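Local structure of Beta2-bungarotoxin (Bungarus multicinctus, 1BUN) at residues B[9-23]-B[34-48]. The protein forms the Kunitz-type chain of beta2-bungarotoxin, a snake-venom toxin in which it partners a chain of phospholipase A2 type and probably helps direct it to its target. Numbering follows the deposited sequence.
Sequences KPPDTKICQTVVRAF and QFRYGGCNGNGNHFK
Q34 lies alongside R21, pointing the same way, its OE1 3.4 Å from R21 CB, and its backbone faces F23 across a non-hydrogen-bonded antiparallel pair. F35 follows in a hydrogen-bonded pair with A22, its N giving a bond to A22 O. The F35 ring, swung between its own backbone N and carbonyl carbon (chi1 81°), takes P11 CB over one face, with CE2 3.4 Å away, and meets T13 CG2 at its edge; Y24 adds an edge-to-face ring. R36 turns to the face that carries R21, F23 and Q34, where V19 CG1 sits over the centre of its guanidinium, and a water links R36 O to T13 O. Y37 and V20 exchange two backbone bonds, and V20 CG1 meets the tyrosine ring in plane, 3.9 Å from CD2. Next, G38 O accepts from C16 N at 3.0 Å, and C40 SG closes the 2.0 Å disulfide to C16 SG. G42 N then reaches the anti lone pair of D12 OD2 at 2.7 Å, while D12 OD1 receives K14 N in an Asx turn. N43 ND2 donates to P10 O (2.7 Å), N45 ND2 to K9 O (3.0 Å), and N45 OD1 accepts from Y25 N. F47 finally joins F23 through two backbone bonds, its ring resting on helix 50-57. In this example of the BPTI fold, D12, N43, N45 and the disulfide clamp loop backbone, and C16–C40 ties 12-18, corresponding to the Kunitz inhibitors' protease-binding loop, to 38-42, probably limiting its flexibility.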
ATOM      1  N   LYS B   9      11.036  -5.552 -20.031  1.00 29.39           N
ATOM      2  CA  LYS B   9      12.007  -5.001 -20.963  1.00 28.61           C
ATOM      3  C   LYS B   9      13.338  -5.654 -20.627  1.00 29.02           C
ATOM      4  O   LYS B   9      13.495  -6.209 -19.530  1.00 30.56           O
ATOM      5  CB  LYS B   9      12.090  -3.496 -20.781  1.00 28.77           C
ATOM      6  CG  LYS B   9      10.820  -2.809 -21.205  1.00 31.01           C
ATOM      7  CD  LYS B   9      10.865  -1.354 -20.917  1.00 35.56           C
ATOM      8  CE  LYS B   9       9.741  -0.645 -21.631  1.00 38.99           C
ATOM      9  NZ  LYS B   9       9.724   0.809 -21.276  1.00 44.40           N
ATOM     10  N   PRO B  10      14.309  -5.643 -21.561  1.00 27.14           N
ATOM     11  CA  PRO B  10      15.555  -6.291 -21.167  1.00 24.51           C
ATOM     12  C   PRO B  10      16.310  -5.392 -20.180  1.00 22.67           C
ATOM     13  O   PRO B  10      16.176  -4.176 -20.225  1.00 20.48           O
ATOM     14  CB  PRO B  10      16.261  -6.503 -22.504  1.00 24.53           C
ATOM     15  CG  PRO B  10      15.842  -5.330 -23.285  1.00 25.45           C
ATOM     16  CD  PRO B  10      14.369  -5.198 -22.964  1.00 26.73           C
ATOM     17  N   PRO B  11      17.004  -6.002 -19.201  1.00 21.74           N
ATOM     18  CA  PRO B  11      17.768  -5.291 -18.185  1.00 21.27           C
ATOM     19  C   PRO B  11      18.887  -4.487 -18.832  1.00 21.09           C
ATOM     20  O   PRO B  11      19.600  -5.003 -19.692  1.00 22.57           O
ATOM     21  CB  PRO B  11      18.314  -6.441 -17.325  1.00 20.59           C
ATOM     22  CG  PRO B  11      18.512  -7.531 -18.311  1.00 19.30           C
ATOM     23  CD  PRO B  11      17.197  -7.457 -19.040  1.00 20.88           C
ATOM     24  N   ASP B  12      19.069  -3.249 -18.388  1.00 20.01           N
ATOM     25  CA  ASP B  12      20.097  -2.386 -18.945  1.00 20.68           C
ATOM     26  C   ASP B  12      21.480  -2.687 -18.342  1.00 20.69           C
ATOM     27  O   ASP B  12      21.816  -2.237 -17.237  1.00 20.13           O
ATOM     28  CB  ASP B  12      19.658  -0.913 -18.774  1.00 22.24           C
ATOM     29  CG  ASP B  12      20.683   0.081 -19.262  1.00 24.01           C
ATOM     30  OD1 ASP B  12      21.809  -0.318 -19.615  1.00 28.08           O
ATOM     31  OD2 ASP B  12      20.374   1.287 -19.286  1.00 25.21           O
ATOM     32  N   THR B  13      22.276  -3.454 -19.087  1.00 19.60           N
ATOM     33  CA  THR B  13      23.619  -3.827 -18.661  1.00 19.13           C
ATOM     34  C   THR B  13      24.739  -2.858 -19.091  1.00 20.26           C
ATOM     35  O   THR B  13      25.913  -3.169 -18.862  1.00 20.44           O
ATOM     36  CB  THR B  13      24.024  -5.210 -19.204  1.00 19.12           C
ATOM     37  OG1 THR B  13      23.812  -5.250 -20.623  1.00 20.42           O
ATOM     38  CG2 THR B  13      23.269  -6.306 -18.538  1.00 16.27           C
ATOM     39  N   LYS B  14      24.414  -1.725 -19.725  1.00 21.08           N
ATOM     40  CA  LYS B  14      25.465  -0.796 -20.169  1.00 22.76           C
ATOM     41  C   LYS B  14      26.183  -0.250 -18.966  1.00 23.26           C
ATOM     42  O   LYS B  14      25.679  -0.395 -17.849  1.00 25.00           O
ATOM     43  CB  LYS B  14      24.902   0.321 -21.047  1.00 23.98           C
ATOM     44  CG  LYS B  14      24.347  -0.227 -22.360  1.00 26.69           C
ATOM     45  CD  LYS B  14      23.902   0.817 -23.336  1.00 27.47           C
ATOM     46  CE  LYS B  14      23.431   0.113 -24.625  1.00 32.91           C
ATOM     47  NZ  LYS B  14      24.503  -0.721 -25.325  1.00 34.12           N
ATOM     48  N   ILE B  15      27.379   0.298 -19.163  1.00 22.68           N
ATOM     49  CA  ILE B  15      28.164   0.820 -18.041  1.00 21.29           C
ATOM     50  C   ILE B  15      28.195   2.326 -17.904  1.00 20.06           C
ATOM     51  O   ILE B  15      28.631   3.029 -18.802  1.00 21.32           O
ATOM     52  CB  ILE B  15      29.623   0.277 -18.071  1.00 21.48           C
ATOM     53  CG1 ILE B  15      29.566  -1.248 -18.231  1.00 23.11           C
ATOM     54  CG2 ILE B  15      30.394   0.649 -16.765  1.00 17.02           C
ATOM     55  CD1 ILE B  15      30.902  -1.957 -18.151  1.00 25.36           C
ATOM     56  N   CYS B  16      27.701   2.827 -16.783  1.00 19.27           N
ATOM     57  CA  CYS B  16      27.724   4.256 -16.530  1.00 19.38           C
ATOM     58  C   CYS B  16      28.234   4.469 -15.131  1.00 18.90           C
ATOM     59  O   CYS B  16      28.229   5.568 -14.645  1.00 20.98           O
ATOM     60  CB  CYS B  16      26.336   4.875 -16.668  1.00 20.08           C
ATOM     61  SG  CYS B  16      25.568   4.628 -18.300  1.00 24.98           S
ATOM     62  N   GLN B  17      28.715   3.421 -14.486  1.00 19.86           N
ATOM     63  CA  GLN B  17      29.217   3.529 -13.121  1.00 19.98           C
ATOM     64  C   GLN B  17      29.864   2.198 -12.789  1.00 18.41           C
ATOM     65  O   GLN B  17      29.923   1.319 -13.643  1.00 17.72           O
ATOM     66  CB  GLN B  17      28.033   3.716 -12.206  1.00 23.86           C
ATOM     67  CG  GLN B  17      28.150   4.793 -11.205  1.00 31.44           C
ATOM     68  CD  GLN B  17      26.974   4.752 -10.267  1.00 36.44           C
ATOM     69  OE1 GLN B  17      27.136   4.794  -9.044  1.00 41.83           O
ATOM     70  NE2 GLN B  17      25.778   4.615 -10.829  1.00 35.89           N
ATOM     71  N   THR B  18      30.358   2.043 -11.564  1.00 18.26           N
ATOM     72  CA  THR B  18      30.958   0.769 -11.174  1.00 19.64           C
ATOM     73  C   THR B  18      29.741  -0.121 -11.069  1.00 20.44           C
ATOM     74  O   THR B  18      28.661   0.353 -10.707  1.00 21.09           O
ATOM     75  CB  THR B  18      31.666   0.820  -9.809  1.00 19.63           C
ATOM     76  OG1 THR B  18      30.896   1.611  -8.913  1.00 21.07           O
ATOM     77  CG2 THR B  18      33.059   1.413  -9.930  1.00 21.39           C
ATOM     78  N   VAL B  19      29.912  -1.385 -11.436  1.00 21.14           N
ATOM     79  CA  VAL B  19      28.844  -2.358 -11.448  1.00 21.80           C
ATOM     80  C   VAL B  19      28.386  -2.782 -10.077  1.00 23.71           C
ATOM     81  O   VAL B  19      29.183  -2.864  -9.144  1.00 25.20           O
ATOM     82  CB  VAL B  19      29.275  -3.578 -12.242  1.00 22.24           C
ATOM     83  CG1 VAL B  19      28.265  -4.718 -12.091  1.00 22.90           C
ATOM     84  CG2 VAL B  19      29.434  -3.181 -13.705  1.00 21.22           C
ATOM     85  N   VAL B  20      27.090  -3.051  -9.970  1.00 24.55           N
ATOM     86  CA  VAL B  20      26.483  -3.487  -8.725  1.00 24.03           C
ATOM     87  C   VAL B  20      25.538  -4.661  -9.043  1.00 23.31           C
ATOM     88  O   VAL B  20      25.136  -4.866 -10.195  1.00 23.61           O
ATOM     89  CB  VAL B  20      25.719  -2.309  -8.054  1.00 24.26           C
ATOM     90  CG1 VAL B  20      24.438  -2.003  -8.813  1.00 23.45           C
ATOM     91  CG2 VAL B  20      25.444  -2.615  -6.596  1.00 24.91           C
ATOM     92  N   ARG B  21      25.262  -5.486  -8.051  1.00 23.29           N
ATOM     93  CA  ARG B  21      24.367  -6.619  -8.255  1.00 24.52           C
ATOM     94  C   ARG B  21      22.904  -6.225  -8.006  1.00 22.07           C
ATOM     95  O   ARG B  21      22.555  -5.689  -6.946  1.00 21.19           O
ATOM     96  CB  ARG B  21      24.757  -7.764  -7.335  1.00 29.17           C
ATOM     97  CG  ARG B  21      26.240  -8.113  -7.444  1.00 38.72           C
ATOM     98  CD  ARG B  21      26.916  -7.998  -6.081  1.00 44.19           C
ATOM     99  NE  ARG B  21      26.801  -6.646  -5.543  1.00 48.72           N
ATOM    100  CZ  ARG B  21      27.815  -5.790  -5.482  1.00 51.70           C
ATOM    101  NH1 ARG B  21      29.020  -6.152  -5.925  1.00 53.22           N
ATOM    102  NH2 ARG B  21      27.625  -4.581  -4.965  1.00 52.62           N
ATOM    103  N   ALA B  22      22.067  -6.436  -9.007  1.00 17.78           N
ATOM    104  CA  ALA B  22      20.679  -6.110  -8.865  1.00 16.07           C
ATOM    105  C   ALA B  22      19.865  -7.244  -9.522  1.00 16.02           C
ATOM    106  O   ALA B  22      20.433  -8.214 -10.029  1.00 15.67           O
ATOM    107  CB  ALA B  22      20.391  -4.734  -9.491  1.00 11.73           C
ATOM    108  N   PHE B  23      18.545  -7.192  -9.396  1.00 16.03           N
ATOM    109  CA  PHE B  23      17.713  -8.221  -9.991  1.00 15.15           C
ATOM    110  C   PHE B  23      16.800  -7.523 -10.921  1.00 15.83           C
ATOM    111  O   PHE B  23      16.510  -6.334 -10.749  1.00 16.48           O
ATOM    112  CB  PHE B  23      16.891  -8.966  -8.958  1.00 13.80           C
ATOM    113  CG  PHE B  23      17.696  -9.471  -7.801  1.00 13.11           C
ATOM    114  CD1 PHE B  23      18.274  -8.593  -6.910  1.00 10.79           C
ATOM    115  CD2 PHE B  23      17.880 -10.810  -7.613  1.00 12.18           C
ATOM    116  CE1 PHE B  23      19.021  -9.053  -5.859  1.00 11.81           C
ATOM    117  CE2 PHE B  23      18.623 -11.260  -6.565  1.00 11.63           C
ATOM    118  CZ  PHE B  23      19.197 -10.377  -5.683  1.00 11.28           C
ATOM    119  N   GLN B  34      19.336 -12.464 -10.762  1.00 31.60           N
ATOM    120  CA  GLN B  34      20.462 -11.554 -10.515  1.00 31.97           C
ATOM    121  C   GLN B  34      21.248 -11.213 -11.796  1.00 29.27           C
ATOM    122  O   GLN B  34      21.429 -12.075 -12.666  1.00 29.11           O
ATOM    123  CB  GLN B  34      21.413 -12.159  -9.485  1.00 35.98           C
ATOM    124  CG  GLN B  34      22.531 -11.202  -9.006  1.00 42.55           C
ATOM    125  CD  GLN B  34      23.358 -11.776  -7.833  1.00 46.23           C
ATOM    126  OE1 GLN B  34      24.225 -11.086  -7.264  1.00 44.57           O
ATOM    127  NE2 GLN B  34      23.095 -13.043  -7.476  1.00 49.13           N
ATOM    128  N   PHE B  35      21.678  -9.953 -11.921  1.00 26.23           N
ATOM    129  CA  PHE B  35      22.459  -9.504 -13.080  1.00 22.59           C
ATOM    130  C   PHE B  35      23.430  -8.383 -12.702  1.00 23.08           C
ATOM    131  O   PHE B  35      23.367  -7.845 -11.587  1.00 22.74           O
ATOM    132  CB  PHE B  35      21.564  -9.092 -14.258  1.00 18.88           C
ATOM    133  CG  PHE B  35      20.995  -7.703 -14.164  1.00 14.84           C
ATOM    134  CD1 PHE B  35      20.170  -7.332 -13.124  1.00 15.10           C
ATOM    135  CD2 PHE B  35      21.249  -6.777 -15.152  1.00 13.92           C
ATOM    136  CE1 PHE B  35      19.602  -6.046 -13.079  1.00 14.16           C
ATOM    137  CE2 PHE B  35      20.679  -5.493 -15.103  1.00 11.47           C
ATOM    138  CZ  PHE B  35      19.861  -5.135 -14.071  1.00 10.02           C
ATOM    139  N   ARG B  36      24.377  -8.083 -13.595  1.00 22.24           N
ATOM    140  CA  ARG B  36      25.357  -7.035 -13.340  1.00 21.11           C
ATOM    141  C   ARG B  36      24.755  -5.718 -13.813  1.00 20.50           C
ATOM    142  O   ARG B  36      24.675  -5.472 -15.011  1.00 21.07           O
ATOM    143  CB  ARG B  36      26.666  -7.332 -14.092  1.00 20.59           C
ATOM    144  CG  ARG B  36      27.436  -8.578 -13.622  1.00 18.59           C
ATOM    145  CD  ARG B  36      28.796  -8.732 -14.343  1.00 18.45           C
ATOM    146  NE  ARG B  36      29.910  -8.267 -13.503  1.00 22.60           N
ATOM    147  CZ  ARG B  36      30.775  -7.309 -13.848  1.00 24.45           C
ATOM    148  NH1 ARG B  36      30.691  -6.705 -15.027  1.00 27.70           N
ATOM    149  NH2 ARG B  36      31.662  -6.872 -12.971  1.00 26.99           N
ATOM    150  N   TYR B  37      24.247  -4.915 -12.885  1.00 20.37           N
ATOM    151  CA  TYR B  37      23.638  -3.614 -13.228  1.00 20.43           C
ATOM    152  C   TYR B  37      24.722  -2.520 -13.269  1.00 20.92           C
ATOM    153  O   TYR B  37      25.487  -2.366 -12.303  1.00 21.78           O
ATOM    154  CB  TYR B  37      22.559  -3.230 -12.198  1.00 18.62           C
ATOM    155  CG  TYR B  37      21.894  -1.910 -12.497  1.00 16.77           C
ATOM    156  CD1 TYR B  37      21.244  -1.704 -13.714  1.00 16.55           C
ATOM    157  CD2 TYR B  37      21.949  -0.852 -11.596  1.00 16.91           C
ATOM    158  CE1 TYR B  37      20.677  -0.486 -14.035  1.00 14.92           C
ATOM    159  CE2 TYR B  37      21.372   0.387 -11.908  1.00 13.98           C
ATOM    160  CZ  TYR B  37      20.748   0.550 -13.134  1.00 15.04           C
ATOM    161  OH  TYR B  37      20.230   1.763 -13.504  1.00 17.07           O
ATOM    162  N   GLY B  38      24.748  -1.733 -14.347  1.00 20.73           N
ATOM    163  CA  GLY B  38      25.751  -0.699 -14.493  1.00 19.78           C
ATOM    164  C   GLY B  38      25.359   0.731 -14.193  1.00 21.60           C
ATOM    165  O   GLY B  38      26.146   1.636 -14.448  1.00 23.14           O
ATOM    166  N   GLY B  39      24.154   0.970 -13.693  1.00 21.88           N
ATOM    167  CA  GLY B  39      23.758   2.338 -13.368  1.00 22.57           C
ATOM    168  C   GLY B  39      23.355   3.324 -14.469  1.00 22.86           C
ATOM    169  O   GLY B  39      23.275   4.532 -14.216  1.00 21.63           O
ATOM    170  N   CYS B  40      23.064   2.830 -15.669  1.00 23.01           N
ATOM    171  CA  CYS B  40      22.674   3.689 -16.788  1.00 23.22           C
ATOM    172  C   CYS B  40      21.186   3.996 -16.820  1.00 24.46           C
ATOM    173  O   CYS B  40      20.730   4.823 -17.620  1.00 24.42           O
ATOM    174  CB  CYS B  40      23.065   3.031 -18.096  1.00 22.40           C
ATOM    175  SG  CYS B  40      24.850   2.741 -18.187  1.00 24.85           S
ATOM    176  N   ASN B  41      20.430   3.270 -16.003  1.00 24.28           N
ATOM    177  CA  ASN B  41      18.986   3.441 -15.883  1.00 26.15           C
ATOM    178  C   ASN B  41      18.197   3.643 -17.189  1.00 26.15           C
ATOM    179  O   ASN B  41      17.320   4.512 -17.267  1.00 27.21           O
ATOM    180  CB  ASN B  41      18.689   4.589 -14.926  1.00 27.29           C
ATOM    181  CG  ASN B  41      17.290   4.545 -14.416  1.00 29.52           C
ATOM    182  OD1 ASN B  41      16.837   3.504 -13.955  1.00 32.22           O
ATOM    183  ND2 ASN B  41      16.577   5.659 -14.510  1.00 30.05           N
ATOM    184  N   GLY B  42      18.510   2.849 -18.209  1.00 24.84           N
ATOM    185  CA  GLY B  42      17.824   2.958 -19.483  1.00 22.95           C
ATOM    186  C   GLY B  42      16.378   2.552 -19.335  1.00 23.00           C
ATOM    187  O   GLY B  42      15.571   2.777 -20.236  1.00 23.47           O
ATOM    188  N   ASN B  43      16.061   1.911 -18.209  1.00 21.72           N
ATOM    189  CA  ASN B  43      14.717   1.465 -17.895  1.00 20.07           C
ATOM    190  C   ASN B  43      14.786   1.068 -16.446  1.00 20.73           C
ATOM    191  O   ASN B  43      15.885   0.809 -15.959  1.00 22.85           O
ATOM    192  CB  ASN B  43      14.261   0.297 -18.793  1.00 18.86           C
ATOM    193  CG  ASN B  43      14.931  -1.039 -18.471  1.00 18.48           C
ATOM    194  OD1 ASN B  43      15.352  -1.304 -17.351  1.00 16.89           O
ATOM    195  ND2 ASN B  43      14.981  -1.910 -19.464  1.00 17.00           N
ATOM    196  N   GLY B  44      13.638   0.924 -15.786  1.00 18.93           N
ATOM    197  CA  GLY B  44      13.633   0.583 -14.379  1.00 18.04           C
ATOM    198  C   GLY B  44      13.539  -0.871 -13.982  1.00 18.36           C
ATOM    199  O   GLY B  44      13.180  -1.158 -12.838  1.00 19.41           O
ATOM    200  N   ASN B  45      13.840  -1.793 -14.892  1.00 17.21           N
ATOM    201  CA  ASN B  45      13.786  -3.221 -14.582  1.00 16.00           C
ATOM    202  C   ASN B  45      15.131  -3.550 -13.959  1.00 16.63           C
ATOM    203  O   ASN B  45      16.074  -3.991 -14.640  1.00 17.30           O
ATOM    204  CB  ASN B  45      13.554  -4.065 -15.852  1.00 15.53           C
ATOM    205  CG  ASN B  45      13.267  -5.531 -15.547  1.00 17.13           C
ATOM    206  OD1 ASN B  45      13.301  -5.950 -14.390  1.00 20.69           O
ATOM    207  ND2 ASN B  45      12.989  -6.317 -16.573  1.00 14.78           N
ATOM    208  N   HIS B  46      15.271  -3.129 -12.709  1.00 17.19           N
ATOM    209  CA  HIS B  46      16.470  -3.354 -11.906  1.00 16.71           C
ATOM    210  C   HIS B  46      16.115  -2.967 -10.475  1.00 17.35           C
ATOM    211  O   HIS B  46      15.763  -1.818 -10.191  1.00 18.42           O
ATOM    212  CB  HIS B  46      17.679  -2.553 -12.433  1.00 13.41           C
ATOM    213  CG  HIS B  46      17.488  -1.066 -12.433  1.00 12.02           C
ATOM    214  ND1 HIS B  46      17.636  -0.263 -11.323  1.00 11.11           N
ATOM    215  CD2 HIS B  46      17.196  -0.221 -13.456  1.00 10.74           C
ATOM    216  CE1 HIS B  46      17.437   1.005 -11.698  1.00  9.97           C
ATOM    217  NE2 HIS B  46      17.167   1.080 -12.989  1.00 10.56           N
ATOM    218  N   PHE B  47      16.197  -3.915  -9.559  1.00 17.02           N
ATOM    219  CA  PHE B  47      15.829  -3.599  -8.188  1.00 18.94           C
ATOM    220  C   PHE B  47      16.895  -4.097  -7.211  1.00 18.79           C
ATOM    221  O   PHE B  47      17.526  -5.115  -7.465  1.00 19.24           O
ATOM    222  CB  PHE B  47      14.427  -4.208  -7.876  1.00 20.53           C
ATOM    223  CG  PHE B  47      13.426  -4.062  -9.009  1.00 19.47           C
ATOM    224  CD1 PHE B  47      13.426  -4.952 -10.075  1.00 20.18           C
ATOM    225  CD2 PHE B  47      12.554  -2.996  -9.050  1.00 20.65           C
ATOM    226  CE1 PHE B  47      12.576  -4.780 -11.174  1.00 20.04           C
ATOM    227  CE2 PHE B  47      11.695  -2.813 -10.155  1.00 22.24           C
ATOM    228  CZ  PHE B  47      11.714  -3.713 -11.218  1.00 20.12           C
ATOM    229  N   LYS B  48      17.077  -3.391  -6.096  1.00 19.38           N
ATOM    230  CA  LYS B  48      18.063  -3.767  -5.086  1.00 21.02           C
ATOM    231  C   LYS B  48      17.949  -5.214  -4.663  1.00 21.03           C
ATOM    232  O   LYS B  48      18.931  -5.791  -4.236  1.00 21.87           O
ATOM    233  CB  LYS B  48      17.913  -2.965  -3.795  1.00 26.22           C
ATOM    234  CG  LYS B  48      17.505  -1.507  -3.889  1.00 32.88           C
ATOM    235  CD  LYS B  48      17.101  -1.003  -2.481  1.00 36.00           C
ATOM    236  CE  LYS B  48      16.485   0.406  -2.519  1.00 37.44           C
ATOM    237  NZ  LYS B  48      15.123   0.429  -3.121  1.00 35.90           N
TER
HETATM  238  O   HOH W   1      17.361  -2.205 -16.310  1.00 14.80           O
HETATM  239  O   HOH W   2      23.102  -0.148 -16.801  1.00 18.61           O
HETATM  240  O   HOH W   3      27.059  -4.652 -16.543  1.00 14.76           O
HETATM  241  O   HOH W   4      21.584  -5.828  -4.325  1.00 27.11           O